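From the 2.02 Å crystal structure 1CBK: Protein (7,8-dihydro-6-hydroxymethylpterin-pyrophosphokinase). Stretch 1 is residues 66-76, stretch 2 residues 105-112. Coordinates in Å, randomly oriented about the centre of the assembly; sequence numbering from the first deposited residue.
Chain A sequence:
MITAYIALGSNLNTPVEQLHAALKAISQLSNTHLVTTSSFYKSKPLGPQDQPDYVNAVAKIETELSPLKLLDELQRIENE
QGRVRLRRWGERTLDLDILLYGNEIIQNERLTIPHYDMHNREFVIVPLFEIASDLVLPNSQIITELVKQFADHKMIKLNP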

ATOM      1  N   SER A  66      -8.916 -21.680  11.238  1.00 14.59           N
ATOM      2  CA  SER A  66      -9.665 -20.946  10.214  1.00 14.78           C
ATOM      3  C   SER A  66      -9.013 -19.553  10.119  1.00 15.07           C
ATOM      4  O   SER A  66      -8.237 -19.157  11.002  1.00 15.51           O
ATOM      5  N   PRO A  67      -9.316 -18.787   9.059  1.00 15.17           N
ATOM      6  CA  PRO A  67      -8.701 -17.457   8.946  1.00 14.18           C
ATOM      7  C   PRO A  67      -8.934 -16.546  10.157  1.00 12.83           C
ATOM      8  O   PRO A  67      -8.006 -15.910  10.632  1.00 12.13           O
ATOM      9  N   LEU A  68     -10.171 -16.475  10.642  1.00 10.62           N
ATOM     10  CA  LEU A  68     -10.474 -15.622  11.785  1.00 11.75           C
ATOM     11  C   LEU A  68      -9.874 -16.117  13.106  1.00 13.15           C
ATOM     12  O   LEU A  68      -9.552 -15.304  13.972  1.00 12.35           O
ATOM     13  N   LYS A  69      -9.703 -17.432  13.256  1.00 11.86           N
ATOM     14  CA  LYS A  69      -9.110 -17.962  14.474  1.00 13.25           C
ATOM     15  C   LYS A  69      -7.601 -17.714  14.455  1.00 13.11           C
ATOM     16  O   LYS A  69      -7.001 -17.442  15.494  1.00 12.26           O
ATOM     17  N   LEU A  70      -6.994 -17.811  13.271  1.00 11.69           N
ATOM     18  CA  LEU A  70      -5.578 -17.520  13.124  1.00 11.73           C
ATOM     19  C   LEU A  70      -5.378 -16.026  13.466  1.00 12.48           C
ATOM     20  O   LEU A  70      -4.414 -15.681  14.158  1.00 14.09           O
ATOM     21  N   LEU A  71      -6.265 -15.151  12.979  1.00 11.00           N
ATOM     22  CA  LEU A  71      -6.181 -13.717  13.277  1.00 12.46           C
ATOM     23  C   LEU A  71      -6.294 -13.499  14.800  1.00 13.26           C
ATOM     24  O   LEU A  71      -5.518 -12.725  15.377  1.00 13.24           O
ATOM     25  N   ASP A  72      -7.286 -14.137  15.429  1.00 12.59           N
ATOM     26  CA  ASP A  72      -7.476 -14.025  16.880  1.00 12.50           C
ATOM     27  C   ASP A  72      -6.190 -14.368  17.621  1.00 12.24           C
ATOM     28  O   ASP A  72      -5.807 -13.675  18.563  1.00 12.90           O
ATOM     29  N   GLU A  73      -5.564 -15.469  17.217  1.00 11.28           N
ATOM     30  CA  GLU A  73      -4.319 -15.935  17.819  1.00 11.61           C
ATOM     31  C   GLU A  73      -3.170 -14.978  17.592  1.00 12.44           C
ATOM     32  O   GLU A  73      -2.385 -14.744  18.502  1.00 13.31           O
ATOM     33  N   LEU A  74      -3.047 -14.414  16.392  1.00 11.61           N
ATOM     34  CA  LEU A  74      -1.952 -13.475  16.152  1.00  9.80           C
ATOM     35  C   LEU A  74      -2.145 -12.210  16.992  1.00 10.10           C
ATOM     36  O   LEU A  74      -1.180 -11.621  17.473  1.00  9.37           O
ATOM     37  N   GLN A  75      -3.392 -11.771  17.132  1.00 11.15           N
ATOM     38  CA  GLN A  75      -3.694 -10.581  17.921  1.00 11.15           C
ATOM     39  C   GLN A  75      -3.419 -10.861  19.407  1.00 11.92           C
ATOM     40  O   GLN A  75      -2.955  -9.982  20.133  1.00 10.23           O
ATOM     41  N   ARG A  76      -3.692 -12.093  19.833  1.00 12.65           N
ATOM     42  CA  ARG A  76      -3.435 -12.508  21.220  1.00 15.08           C
ATOM     43  C   ARG A  76      -1.932 -12.468  21.480  1.00 14.89           C
ATOM     44  O   ARG A  76      -1.498 -11.984  22.529  1.00 13.31           O
ATOM     45  N   ILE A 105      -9.104 -16.000  -1.040  1.00 13.82           N
ATOM     46  CA  ILE A 105      -9.278 -14.568  -1.130  1.00 14.81           C
ATOM     47  C   ILE A 105     -10.354 -14.275  -0.098  1.00 14.42           C
ATOM     48  O   ILE A 105     -11.483 -14.727  -0.236  1.00 15.07           O
ATOM     49  N   ILE A 106      -9.975 -13.561   0.963  1.00 15.01           N
ATOM     50  CA  ILE A 106     -10.881 -13.229   2.050  1.00 14.99           C
ATOM     51  C   ILE A 106     -10.849 -11.731   2.236  1.00 16.59           C
ATOM     52  O   ILE A 106      -9.823 -11.150   2.541  1.00 16.35           O
ATOM     53  N   GLN A 107     -11.977 -11.094   2.006  1.00 20.16           N
ATOM     54  CA  GLN A 107     -12.044  -9.652   2.146  1.00 24.02           C
ATOM     55  C   GLN A 107     -13.352  -9.402   2.895  1.00 25.83           C
ATOM     56  O   GLN A 107     -14.429  -9.470   2.301  1.00 27.54           O
ATOM     57  N   ASN A 108     -13.248  -9.239   4.218  1.00 26.30           N
ATOM     58  CA  ASN A 108     -14.404  -9.007   5.095  1.00 25.17           C
ATOM     59  C   ASN A 108     -14.132  -7.926   6.137  1.00 24.36           C
ATOM     60  O   ASN A 108     -13.162  -7.191   6.013  1.00 23.41           O
ATOM     61  N   GLU A 109     -14.953  -7.861   7.181  1.00 25.40           N
ATOM     62  CA  GLU A 109     -14.806  -6.841   8.232  1.00 27.27           C
ATOM     63  C   GLU A 109     -13.483  -6.831   8.986  1.00 25.51           C
ATOM     64  O   GLU A 109     -13.002  -5.766   9.374  1.00 25.47           O
ATOM     65  N   ARG A 110     -12.926  -8.024   9.209  1.00 22.48           N
ATOM     66  CA  ARG A 110     -11.672  -8.187   9.937  1.00 20.20           C
ATOM     67  C   ARG A 110     -10.463  -8.593   9.094  1.00 19.09           C
ATOM     68  O   ARG A 110      -9.324  -8.390   9.519  1.00 17.21           O
ATOM     69  N   LEU A 111     -10.690  -9.153   7.907  1.00 17.43           N
ATOM     70  CA  LEU A 111      -9.576  -9.601   7.065  1.00 16.54           C
ATOM     71  C   LEU A 111      -9.526  -9.021   5.659  1.00 15.32           C
ATOM     72  O   LEU A 111     -10.549  -8.795   5.045  1.00 15.24           O
ATOM     73  N   THR A 112      -8.306  -8.889   5.148  1.00 16.31           N
ATOM     74  CA  THR A 112      -8.014  -8.379   3.814  1.00 17.51           C
ATOM     75  C   THR A 112      -6.888  -9.298   3.343  1.00 16.07           C
ATOM     76  O   THR A 112      -5.708  -9.005   3.557  1.00 17.44           O
TER

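The centre of the contact is apolar and is built around Leu111, which is buried and points its CA-to-CB bond toward the helix of residues 67-76. Its chi1 m, chi2 t rotamer presents both methyl groups to that helix. Leu111 CD1 lies 3.5 Å from Pro67 CB and 3.8 Å from Leu68 CD2, while Leu111 CD2 packs at 3.9 Å against Leu71 CD2. One leucine thus meets three residues of the first helical turns, consistent with the register of the backbones, which approach most closely at Leu68 and Leu111, with 7.7 Å between their CA atoms.

Pro67, in the first turn of the helix, points toward the second stretch with its ring in the C-gamma exo pucker. Beyond Leu111 it reaches the strand residue Ile106, whose m, t rotamer extends CD1 to within 3.3 Å of Pro67 CG, a tight apolar contact. Just before it, Ser66 takes no part in the interface; in rotamer p it caps the helix, its OG accepting a weak hydrogen bond from Lys69 N at 3.3 Å.

Leu71, one turn after Pro67, also points toward the second stretch, in rotamer t, p. Leu68 sets off sideways, but its m, t conformation brings the end of the side chain nearer. These two leucines link the apolar centre to Arg110, the residue with the largest area covered by the opposing stretch. The arginine, with chi1 m, chi2 t and chi3 p, brings its guanidinium up to the helix, and Leu71 CD2 lies over one face of its guanidinium, 3.6 Å from Arg110 NH2. Leu68 CD2 approaches obliquely, 3.8 Å from Arg110 NH1.

At the edge of the guanidinium, near its plane, the contact becomes polar. Asp72 starts sideways, yet with chi1 m its carboxylate swings nearer and forms a salt bridge in which OD1 accepts from both terminal nitrogens, at 2.9 Å from Arg110 NH2 and 3.1 Å from Arg110 NH1. A single carboxylate oxygen therefore serves both donors.

Gln75, one turn beyond Leu71, points toward the second stretch with chi1 m and chi2 t. Its NE2 lies only 2.9 Å from Arg110 NH2, but both groups are donors and no hydrogen bond joins them. Water 1 supplies the link instead: it accepts from Arg110 NE at 2.9 Å and donates to Gln75 OE1 at 3.2 Å, bridging the two side chains at the polar margin. In all, the two stretches bury 407 Å² between them, counting both sides.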

ATOM      1  CB  SER A  66     -11.134 -20.825  10.628  1.00 13.92           C
ATOM      2  OG  SER A  66     -11.280 -19.881  11.668  1.00 16.85           O
ATOM      3  CB  PRO A  67      -9.356 -16.879   7.680  1.00 13.34           C
ATOM      4  CG  PRO A  67      -9.647 -18.083   6.859  1.00 12.91           C
ATOM      5  CD  PRO A  67     -10.119 -19.113   7.861  1.00 16.49           C
ATOM      6  CB  LEU A  68     -11.978 -15.373  11.913  1.00 12.31           C
ATOM      7  CG  LEU A  68     -12.587 -14.460  10.839  1.00 20.29           C
ATOM      8  CD1 LEU A  68     -14.104 -14.380  11.030  1.00 18.51           C
ATOM      9  CD2 LEU A  68     -11.981 -13.062  10.882  1.00  9.84           C
ATOM     10  CB  LYS A  69      -9.441 -19.442  14.657  1.00 16.87           C
ATOM     11  CG  LYS A  69     -10.904 -19.644  15.000  1.00 28.59           C
ATOM     12  CD  LYS A  69     -11.150 -21.028  15.557  1.00 47.00           C
ATOM     13  CE  LYS A  69     -12.626 -21.304  15.836  1.00 51.90           C
ATOM     14  NZ  LYS A  69     -12.789 -22.641  16.500  1.00 57.02           N
ATOM     15  CB  LEU A  70      -5.103 -17.816  11.700  1.00 11.67           C
ATOM     16  CG  LEU A  70      -3.637 -17.469  11.384  1.00  8.98           C
ATOM     17  CD1 LEU A  70      -2.692 -18.248  12.333  1.00  4.45           C
ATOM     18  CD2 LEU A  70      -3.341 -17.797   9.900  1.00  5.06           C
ATOM     19  CB  LEU A  71      -7.288 -12.893  12.562  1.00 12.01           C
ATOM     20  CG  LEU A  71      -7.257 -11.366  12.864  1.00 12.58           C
ATOM     21  CD1 LEU A  71      -5.928 -10.771  12.418  1.00  7.32           C
ATOM     22  CD2 LEU A  71      -8.410 -10.614  12.194  1.00 12.83           C
ATOM     23  CB  ASP A  72      -8.548 -14.991  17.368  1.00 14.78           C
ATOM     24  CG  ASP A  72      -9.944 -14.503  17.104  1.00 17.43           C
ATOM     25  OD1 ASP A  72     -10.123 -13.314  16.795  1.00 17.96           O
ATOM     26  OD2 ASP A  72     -10.872 -15.331  17.218  1.00 19.80           O
ATOM     27  CB  GLU A  73      -3.952 -17.332  17.306  1.00 11.74           C
ATOM     28  CG  GLU A  73      -4.850 -18.461  17.848  1.00 20.26           C
ATOM     29  CD  GLU A  73      -4.935 -18.469  19.381  1.00 24.92           C
ATOM     30  OE1 GLU A  73      -3.937 -18.821  20.046  1.00 22.83           O
ATOM     31  OE2 GLU A  73      -6.000 -18.115  19.926  1.00 30.38           O
ATOM     32  CB  LEU A  74      -1.836 -13.116  14.673  1.00  8.55           C
ATOM     33  CG  LEU A  74      -1.499 -14.279  13.748  1.00 13.77           C
ATOM     34  CD1 LEU A  74      -1.453 -13.746  12.315  1.00  9.60           C
ATOM     35  CD2 LEU A  74      -0.157 -14.936  14.141  1.00  6.98           C
ATOM     36  CB  GLN A  75      -5.135 -10.111  17.685  1.00  9.90           C
ATOM     37  CG  GLN A  75      -5.371  -9.663  16.240  1.00 13.03           C
ATOM     38  CD  GLN A  75      -6.771  -9.138  15.980  1.00 13.56           C
ATOM     39  OE1 GLN A  75      -6.946  -8.149  15.275  1.00 20.02           O
ATOM     40  NE2 GLN A  75      -7.764  -9.793  16.531  1.00 10.83           N
ATOM     41  CB  ARG A  76      -3.969 -13.907  21.456  1.00 16.96           C
ATOM     42  CG  ARG A  76      -3.773 -14.449  22.856  1.00 29.26           C
ATOM     43  CD  ARG A  76      -4.481 -15.782  22.985  1.00 37.84           C
ATOM     44  NE  ARG A  76      -4.003 -16.562  24.120  1.00 57.80           N
ATOM     45  CZ  ARG A  76      -3.326 -17.707  24.015  1.00 67.03           C
ATOM     46  NH1 ARG A  76      -3.038 -18.207  22.819  1.00 68.76           N
ATOM     47  NH2 ARG A  76      -2.934 -18.358  25.109  1.00 69.08           N
ATOM     48  CB  ILE A 105      -9.698 -14.132  -2.557  1.00 14.48           C
ATOM     49  CG1 ILE A 105      -8.561 -14.453  -3.523  1.00 14.28           C
ATOM     50  CG2 ILE A 105      -9.998 -12.638  -2.605  1.00  9.80           C
ATOM     51  CD1 ILE A 105      -8.783 -13.937  -4.909  1.00 23.72           C
ATOM     52  CB  ILE A 106     -10.438 -13.934   3.357  1.00 16.34           C
ATOM     53  CG1 ILE A 106     -10.307 -15.432   3.104  1.00 18.22           C
ATOM     54  CG2 ILE A 106     -11.441 -13.700   4.475  1.00 16.24           C
ATOM     55  CD1 ILE A 106      -9.738 -16.173   4.230  1.00 15.84           C
ATOM     56  CB  GLN A 107     -12.022  -8.973   0.759  1.00 20.71           C
ATOM     57  CG  GLN A 107     -10.923  -9.470  -0.218  1.00 16.88           C
ATOM     58  CD  GLN A 107      -9.509  -8.950   0.068  1.00 25.26           C
ATOM     59  OE1 GLN A 107      -9.328  -7.953   0.776  1.00 29.17           O
ATOM     60  NE2 GLN A 107      -8.501  -9.596  -0.534  1.00 18.63           N
ATOM     61  CB  ASN A 108     -14.912 -10.314   5.757  1.00 26.04           C
ATOM     62  CG  ASN A 108     -13.849 -11.057   6.577  1.00 23.02           C
ATOM     63  OD1 ASN A 108     -13.685 -12.268   6.419  1.00 26.34           O
ATOM     64  ND2 ASN A 108     -13.176 -10.359   7.486  1.00 18.93           N
ATOM     65  CB  GLU A 109     -15.945  -6.973   9.248  1.00 36.39           C
ATOM     66  CG  GLU A 109     -17.112  -6.028   9.021  1.00 50.90           C
ATOM     67  CD  GLU A 109     -16.984  -4.756   9.833  1.00 60.96           C
ATOM     68  OE1 GLU A 109     -17.219  -4.819  11.070  1.00 64.41           O
ATOM     69  OE2 GLU A 109     -16.644  -3.704   9.246  1.00 61.85           O
ATOM     70  CB  ARG A 110     -11.861  -9.220  11.053  1.00 21.01           C
ATOM     71  CG  ARG A 110     -12.982  -8.905  12.051  1.00 21.29           C
ATOM     72  CD  ARG A 110     -13.047  -9.945  13.178  1.00 24.26           C
ATOM     73  NE  ARG A 110     -11.811  -9.937  13.964  1.00 25.38           N
ATOM     74  CZ  ARG A 110     -11.313 -10.992  14.605  1.00 26.04           C
ATOM     75  NH1 ARG A 110     -11.932 -12.170  14.558  1.00 20.81           N
ATOM     76  NH2 ARG A 110     -10.181 -10.866  15.289  1.00 19.17           N
ATOM     77  CB  LEU A 111      -9.589 -11.126   6.951  1.00 16.27           C
ATOM     78  CG  LEU A 111      -9.258 -11.921   8.214  1.00 15.75           C
ATOM     79  CD1 LEU A 111      -9.608 -13.355   7.988  1.00 13.63           C
ATOM     80  CD2 LEU A 111      -7.781 -11.756   8.553  1.00 13.74           C
ATOM     81  CB  THR A 112      -7.442  -6.926   3.877  1.00 24.74           C
ATOM     82  OG1 THR A 112      -8.322  -6.079   4.633  1.00 25.79           O
ATOM     83  CG2 THR A 112      -7.254  -6.340   2.476  1.00 24.31           C
TER
HETATM   84  O   HOH W   1      -9.969  -7.764  14.168  1.00 25.83           O